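Local coordinates for protein lipase (PDB 3G7N) that hydrolyses triacylglycerols such as tributyrin, releasing free fatty acids, as a secreted alkaline lipase, at residues F48-S52 and E113-L117; L17-Y22 and I61-S65; E83-V87 and W103-D108. All blocks are in the same frame, centred on the assembly; numbering follows the deposited sequence.

Contact 1 (F48-S52 and E113-L117)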
# COMPACT_ATOMS: atom_id res chain seq x y z
N PHE A 48 11.85 -0.82 -0.12
CA PHE A 48 12.69 -1.85 -0.72
C PHE A 48 12.14 -2.08 -2.10
O PHE A 48 10.92 -2.16 -2.28
CB PHE A 48 12.49 -3.21 -0.02
CG PHE A 48 12.74 -3.23 1.45
CD1 PHE A 48 13.86 -2.61 1.98
CD2 PHE A 48 12.02 -4.11 2.26
CE1 PHE A 48 14.20 -2.78 3.32
CE2 PHE A 48 12.36 -4.31 3.59
CZ PHE A 48 13.45 -3.62 4.12
N VAL A 49 13.02 -2.44 -3.03
CA VAL A 49 12.61 -3.06 -4.29
C VAL A 49 13.37 -4.35 -4.44
O VAL A 49 14.51 -4.48 -3.99
CB VAL A 49 12.92 -2.14 -5.50
CG1 VAL A 49 12.38 -2.78 -6.79
CG2 VAL A 49 12.26 -0.78 -5.29
N GLY A 50 12.69 -5.38 -4.94
CA GLY A 50 13.38 -6.64 -5.19
C GLY A 50 12.48 -7.61 -5.92
O GLY A 50 11.57 -7.19 -6.62
N TYR A 51 12.83 -8.88 -5.84
CA TYR A 51 12.13 -9.91 -6.61
C TYR A 51 11.93 -11.15 -5.74
O TYR A 51 12.73 -11.45 -4.86
CB TYR A 51 12.89 -10.27 -7.89
CG TYR A 51 14.22 -10.91 -7.67
CD1 TYR A 51 14.35 -12.29 -7.59
CD2 TYR A 51 15.36 -10.13 -7.47
CE1 TYR A 51 15.58 -12.88 -7.34
CE2 TYR A 51 16.59 -10.71 -7.17
CZ TYR A 51 16.69 -12.09 -7.11
OH TYR A 51 17.91 -12.68 -6.82
N SER A 52 10.85 -11.86 -6.05
CA SER A 52 10.55 -13.15 -5.41
C SER A 52 10.59 -14.23 -6.49
O SER A 52 9.70 -14.31 -7.32
CB SER A 52 9.16 -13.11 -4.82
OG SER A 52 8.82 -14.43 -4.35
N GLU A 113 14.60 0.97 -11.04
CA GLU A 113 14.97 -0.35 -10.55
C GLU A 113 13.98 -1.41 -11.02
O GLU A 113 14.38 -2.50 -11.44
CB GLU A 113 15.09 -0.36 -9.03
CG GLU A 113 15.42 -1.73 -8.45
CD GLU A 113 16.80 -2.26 -8.84
OE1 GLU A 113 17.62 -1.50 -9.38
OE2 GLU A 113 17.11 -3.40 -8.44
N VAL A 114 12.69 -1.09 -11.02
CA VAL A 114 11.72 -2.05 -11.52
C VAL A 114 11.99 -2.38 -13.00
O VAL A 114 11.92 -3.54 -13.42
CB VAL A 114 10.27 -1.57 -11.30
CG1 VAL A 114 9.26 -2.48 -12.03
CG2 VAL A 114 9.95 -1.48 -9.81
N LYS A 115 12.35 -1.36 -13.79
CA LYS A 115 12.63 -1.58 -15.20
C LYS A 115 13.86 -2.46 -15.39
O LYS A 115 13.85 -3.40 -16.20
CB LYS A 115 12.82 -0.25 -15.92
CG LYS A 115 12.88 -0.38 -17.44
CD LYS A 115 13.19 0.97 -18.07
CE LYS A 115 13.07 0.90 -19.59
NZ LYS A 115 13.05 2.25 -20.23
N ALA A 116 14.86 -2.29 -14.53
CA ALA A 116 16.03 -3.15 -14.58
C ALA A 116 15.67 -4.59 -14.21
O ALA A 116 16.16 -5.55 -14.82
CB ALA A 116 17.11 -2.61 -13.65
N LEU A 117 14.80 -4.77 -13.22
CA LEU A 117 14.42 -6.11 -12.81
C LEU A 117 13.55 -6.79 -13.86
O LEU A 117 13.65 -8.00 -14.07
CB LEU A 117 13.74 -6.09 -11.44
CG LEU A 117 14.68 -5.81 -10.27
CD1 LEU A 117 13.88 -5.50 -9.00
CD2 LEU A 117 15.59 -7.00 -10.04
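In the alpha/beta-hydrolase core of this lipase a helix lies along one face of the central sheet, and here Val-49 and Tyr-51 of strand 45-52 meet Glu-113, Val-114 and Leu-117 of helix 97-120. The two short segments run nearly in the same direction, 17° apart, with axes 8.8 Å from each other at closest approach. No hydrogen bond joins them; methyl and methylene groups do most of the touching, one of them against a backbone carbonyl.

Val-49 is the centre of the strand side. Its CG1 lies anti to the backbone N (chi1 -176°), and that branch does the reaching. Val-49 CG1 comes within 3.6 Å of Glu-113 CG, where the two side chains pass antiparallel, flank to flank. Val-49 CG1 also touches Leu-117 CD1 at 3.8 Å and Val-114 CG2 at 4.1 Å, so one branch serves three helix residues.

Glu-113 shows two characters. Its CG packs on the valine. The chain then bends at chi2 (66°), and the carboxylate takes its own partner, a bound PEG that is hydrogen-bonded to OE2 and is probably from the crystallisation liquor.

Leu-117 divides its methyls along the strand. Leu-117 CD1 rests 3.7 Å from Gly-50 O. Leu-117 CD2 lies 4.1 Å from Tyr-51 CD2, with the two side chains set nearly perpendicular. The Tyr-51 ring itself stacks with that of Tyr-121, just beyond helix 97-120.

Neighbouring strands complete the surface. Val-35 of strand 32-40 touches Tyr-51, Glu-113 and Leu-117, while Val-60 and Ile-58 of strand 57-62 touch Val-114 and Leu-117 respectively. A helix laid almost along a strand and packed through branched aliphatic side chains is typical of the layered alpha/beta-hydrolase fold.

Contact 2 (L17-Y22 and I61-S65)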
# COMPACT_ATOMS: atom_id res chain seq x y z
N LEU A 17 5.59 -8.68 4.88
CA LEU A 17 6.49 -7.84 4.10
C LEU A 17 6.49 -6.41 4.61
O LEU A 17 7.54 -5.76 4.69
CB LEU A 17 6.10 -7.86 2.62
CG LEU A 17 6.26 -9.22 1.91
CD1 LEU A 17 5.73 -9.12 0.50
CD2 LEU A 17 7.70 -9.69 1.91
N SER A 18 5.30 -5.91 4.92
CA SER A 18 5.19 -4.55 5.46
C SER A 18 5.93 -4.41 6.79
O SER A 18 6.60 -3.42 7.03
CB SER A 18 3.73 -4.18 5.65
OG SER A 18 3.02 -4.11 4.42
N SER A 19 5.82 -5.44 7.64
CA SER A 19 6.56 -5.47 8.92
C SER A 19 8.08 -5.48 8.70
O SER A 19 8.84 -4.73 9.33
CB SER A 19 6.12 -6.70 9.73
OG SER A 19 6.77 -6.76 11.01
N ALA A 20 8.51 -6.26 7.70
CA ALA A 20 9.93 -6.32 7.33
C ALA A 20 10.47 -4.95 6.95
O ALA A 20 11.65 -4.65 7.18
CB ALA A 20 10.16 -7.33 6.19
N ALA A 21 9.65 -4.15 6.28
CA ALA A 21 10.07 -2.82 5.90
C ALA A 21 10.35 -1.95 7.13
O ALA A 21 11.29 -1.16 7.14
CB ALA A 21 9.05 -2.17 5.02
N TYR A 22 9.53 -2.11 8.17
CA TYR A 22 9.79 -1.40 9.44
C TYR A 22 11.04 -1.95 10.13
O TYR A 22 11.85 -1.18 10.65
CB TYR A 22 8.60 -1.54 10.39
CG TYR A 22 7.38 -0.74 10.02
CD1 TYR A 22 7.36 0.65 10.20
CD2 TYR A 22 6.22 -1.37 9.58
CE1 TYR A 22 6.21 1.38 9.92
CE2 TYR A 22 5.06 -0.64 9.34
CZ TYR A 22 5.06 0.72 9.54
OH TYR A 22 3.91 1.42 9.31
N ILE A 61 8.15 -2.43 -1.77
CA ILE A 61 7.64 -2.54 -0.40
C ILE A 61 7.97 -1.23 0.31
O ILE A 61 9.14 -0.87 0.44
CB ILE A 61 8.31 -3.69 0.36
CG1 ILE A 61 8.19 -5.02 -0.40
CG2 ILE A 61 7.68 -3.84 1.74
CD1 ILE A 61 9.06 -6.13 0.17
N MET A 62 6.93 -0.49 0.69
CA MET A 62 7.12 0.83 1.29
C MET A 62 6.93 0.78 2.79
O MET A 62 5.99 0.17 3.29
CB MET A 62 6.14 1.83 0.69
CG MET A 62 6.33 2.03 -0.83
SD MET A 62 8.04 2.37 -1.36
CE MET A 62 8.31 3.98 -0.60
N ARG A 63 7.80 1.48 3.50
CA ARG A 63 7.67 1.59 4.96
C ARG A 63 6.68 2.68 5.31
O ARG A 63 6.71 3.76 4.71
CB ARG A 63 9.03 1.86 5.61
CG ARG A 63 9.01 1.65 7.12
CD ARG A 63 10.27 2.18 7.74
NE ARG A 63 10.25 3.63 7.76
CZ ARG A 63 11.31 4.40 7.97
NH1 ARG A 63 12.41 3.87 8.51
NH2 ARG A 63 11.20 5.71 7.84
N GLY A 64 5.96 2.49 6.42
CA GLY A 64 5.26 3.59 7.09
C GLY A 64 6.20 4.53 7.85
O GLY A 64 7.43 4.48 7.70
N SER A 65 5.62 5.50 8.56
CA SER A 65 6.41 6.46 9.36
C SER A 65 7.08 5.72 10.51
O SER A 65 6.53 4.76 11.03
CB SER A 65 5.52 7.57 9.90
OG SER A 65 4.50 7.92 8.98
O HOH W 1 5.15 -0.92 5.69
O HOH W 2 3.78 3.86 10.69
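Ile-61 meets helix 8-23 through both branches, CG2 and CD1. Ile-61 CG2 lies anti to the backbone N and touches Leu-17 O at 3.5 Å and Ala-21 CB at 3.9 Å. Ile-61 CD1 reaches Leu-17 CD2, the two side chains being almost perpendicular.

Ala-21 O is covered by the aliphatic part of Arg-63, with Arg-63 CD 3.5 Å away. Arg-63 starts extended, then bends at chi3 (74°), which directs NE to Gly-64 O, 2.9 Å away (N-H...O angle 160°). NH2 forms a salt bridge with Asp-44. The guanidinium and Tyr-22 ring planes are nearly parallel but not stacked; Arg-63 CG makes the contact, 3.6 Å from Tyr-22 CD1.

The loop after strand 57-62 probably supplies part of the oxyanion hole, as in other class 3 lipases. Tyr-22 has CG anti to the carbonyl carbon (chi1 -73°); its ring reaches this loop and touches Ser-132, the nucleophile. Ser-65 O lies in plane at the ring edge, 3.6 Å from Tyr-22 CE1. Tyr-22 OH is 3.4 Å from Gly-64 CA, where a CB would clash. The OH is hydrogen-bonded to His-131 ND1 and to a water that donates to Ser-65 O. A second water donates to Ser-18 O and Met-62 O.

Contact 3 (E83-V87 and W103-D108)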
# COMPACT_ATOMS: atom_id res chain seq x y z
N GLU A 83 2.27 15.23 -10.40
CA GLU A 83 3.08 15.09 -11.61
C GLU A 83 4.13 14.00 -11.34
O GLU A 83 4.93 14.14 -10.42
CB GLU A 83 3.76 16.42 -11.94
CG GLU A 83 4.71 16.36 -13.13
CD GLU A 83 4.90 17.72 -13.79
OE1 GLU A 83 4.76 18.75 -13.10
OE2 GLU A 83 5.20 17.74 -15.01
N LEU A 84 4.12 12.97 -12.17
CA LEU A 84 5.07 11.86 -12.04
C LEU A 84 5.49 11.38 -13.43
O LEU A 84 4.63 11.14 -14.29
CB LEU A 84 4.42 10.69 -11.27
CG LEU A 84 4.00 10.96 -9.82
CD1 LEU A 84 3.16 9.80 -9.29
CD2 LEU A 84 5.19 11.23 -8.92
N SER A 85 6.75 11.00 -13.57
CA SER A 85 7.20 10.52 -14.87
C SER A 85 6.46 9.26 -15.29
O SER A 85 6.25 8.33 -14.48
CB SER A 85 8.71 10.30 -14.88
OG SER A 85 9.09 9.24 -14.02
N GLY A 86 6.04 9.22 -16.55
CA GLY A 86 5.41 8.05 -17.13
C GLY A 86 3.94 7.94 -16.78
O GLY A 86 3.27 7.01 -17.21
N VAL A 87 3.45 8.89 -15.98
CA VAL A 87 2.04 8.91 -15.60
C VAL A 87 1.33 10.10 -16.25
O VAL A 87 1.83 11.22 -16.20
CB VAL A 87 1.86 9.02 -14.06
CG1 VAL A 87 0.39 9.01 -13.70
CG2 VAL A 87 2.63 7.90 -13.36
N TRP A 103 6.24 10.27 -2.22
CA TRP A 103 6.30 9.36 -3.38
C TRP A 103 7.16 9.95 -4.51
O TRP A 103 8.00 9.28 -5.10
CB TRP A 103 4.92 9.00 -3.91
CG TRP A 103 5.01 8.06 -5.06
CD1 TRP A 103 4.96 8.40 -6.40
CD2 TRP A 103 5.50 6.71 -5.01
NE1 TRP A 103 5.35 7.33 -7.17
CE2 TRP A 103 5.63 6.27 -6.34
CE3 TRP A 103 5.76 5.81 -3.96
CZ2 TRP A 103 6.11 5.00 -6.66
CZ3 TRP A 103 6.18 4.53 -4.27
CH2 TRP A 103 6.33 4.13 -5.62
N SER A 104 6.94 11.23 -4.83
CA SER A 104 7.64 11.85 -5.94
C SER A 104 9.14 11.90 -5.70
O SER A 104 9.92 11.81 -6.65
CB SER A 104 7.08 13.25 -6.20
OG SER A 104 7.45 14.14 -5.16
N ALA A 105 9.54 11.91 -4.44
CA ALA A 105 10.96 11.89 -4.09
C ALA A 105 11.64 10.58 -4.51
O ALA A 105 12.83 10.58 -4.83
CB ALA A 105 11.17 12.14 -2.61
N VAL A 106 10.90 9.47 -4.46
CA VAL A 106 11.47 8.14 -4.70
C VAL A 106 11.00 7.52 -5.99
O VAL A 106 11.54 6.48 -6.41
CB VAL A 106 11.19 7.17 -3.52
CG1 VAL A 106 11.86 7.66 -2.23
CG2 VAL A 106 9.68 6.97 -3.31
N HIS A 107 10.05 8.16 -6.66
CA HIS A 107 9.39 7.60 -7.83
C HIS A 107 10.39 7.15 -8.89
O HIS A 107 10.31 6.03 -9.40
CB HIS A 107 8.42 8.63 -8.42
CG HIS A 107 7.71 8.17 -9.65
ND1 HIS A 107 8.06 8.56 -10.93
CD2 HIS A 107 6.57 7.46 -9.78
CE1 HIS A 107 7.20 8.05 -11.79
NE2 HIS A 107 6.27 7.40 -11.11
N ASP A 108 11.26 8.06 -9.34
CA ASP A 108 12.13 7.74 -10.46
C ASP A 108 13.13 6.63 -10.11
O ASP A 108 13.39 5.76 -10.94
CB ASP A 108 12.89 8.98 -10.96
CG ASP A 108 12.00 9.95 -11.72
OD1 ASP A 108 11.07 9.50 -12.41
OD2 ASP A 108 12.46 11.09 -11.92
O HOH W 3 8.89 12.00 -11.71
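Leu-84 lies against His-107, Trp-103 and Ser-104, and each part of its side chain finds a partner on the helix. Leu-84 CB sits over one face of the His-107 ring, offset toward the rim, 3.9 Å from the ring centroid and 18° off its normal, a CH-pi contact. Chi1 (-63°) turns CG toward the helix, anti to the carbonyl carbon, and there the chain forks. Leu-84 CD1 goes to the edge of the Trp-103 indole, near its plane, and is 3.7 Å from Trp-103 CD1. Leu-84 CD2 touches that same indole carbon and fits 3.9 Å from Ser-104 CB and 4.0 Å from His-107 CG.

Residues 84-87 form a type II beta turn, closed by Val-87 N bonding to Leu-84 O, with Gly-86 at positive phi. The turn belongs to the loop between strands 79-80 and 95-96 and folds back on helix 97-120 of the alpha/beta-hydrolase fold. Helix 133-148 adds Ile-140 against Leu-84 and Trp-103, and Ala-144 against His-107.

The outer side is polar. Ser-85 OG donates to Asp-108 OD1 at 2.6 Å, meeting the oxygen nearly head-on to its C-O bond. His-107 ND1 also donates to that oxygen, but weakly, at 3.5 Å. A water accepts from Ser-85 N at 3.0 Å and gives Asp-108 OD1 a further weak bond. Replacing His-107 with an alanine would probably open a gap under Leu-84 CB and leave Asp-108 OD1 without its weak ND1 donor. Ser-85 O is hydrogen-bonded to Asn-148 ND2.

Contacts 1 and 2 are buried and meet in the central sheet, where strands 45-52 and 57-62 are neighbours. Phe-48 N probably bonds to Ile-61 O there, and the Phe-48 ring packs on Ala-20 and Ala-21. Contacts 1 and 3 share helix 97-120 at different points, without touching. Contact 3 is only partly buried and sets a surface loop on that helix. Met-62 joins contacts 2 and 3 by packing on Trp-103 and Val-106. Contact 1 has no hydrogen bond between its segments and is mainly aliphatic packing. Contact 2, beside the active site, bridges its segments with waters. Contact 3 mixes a leucine core with a serine-aspartate bond toward solvent.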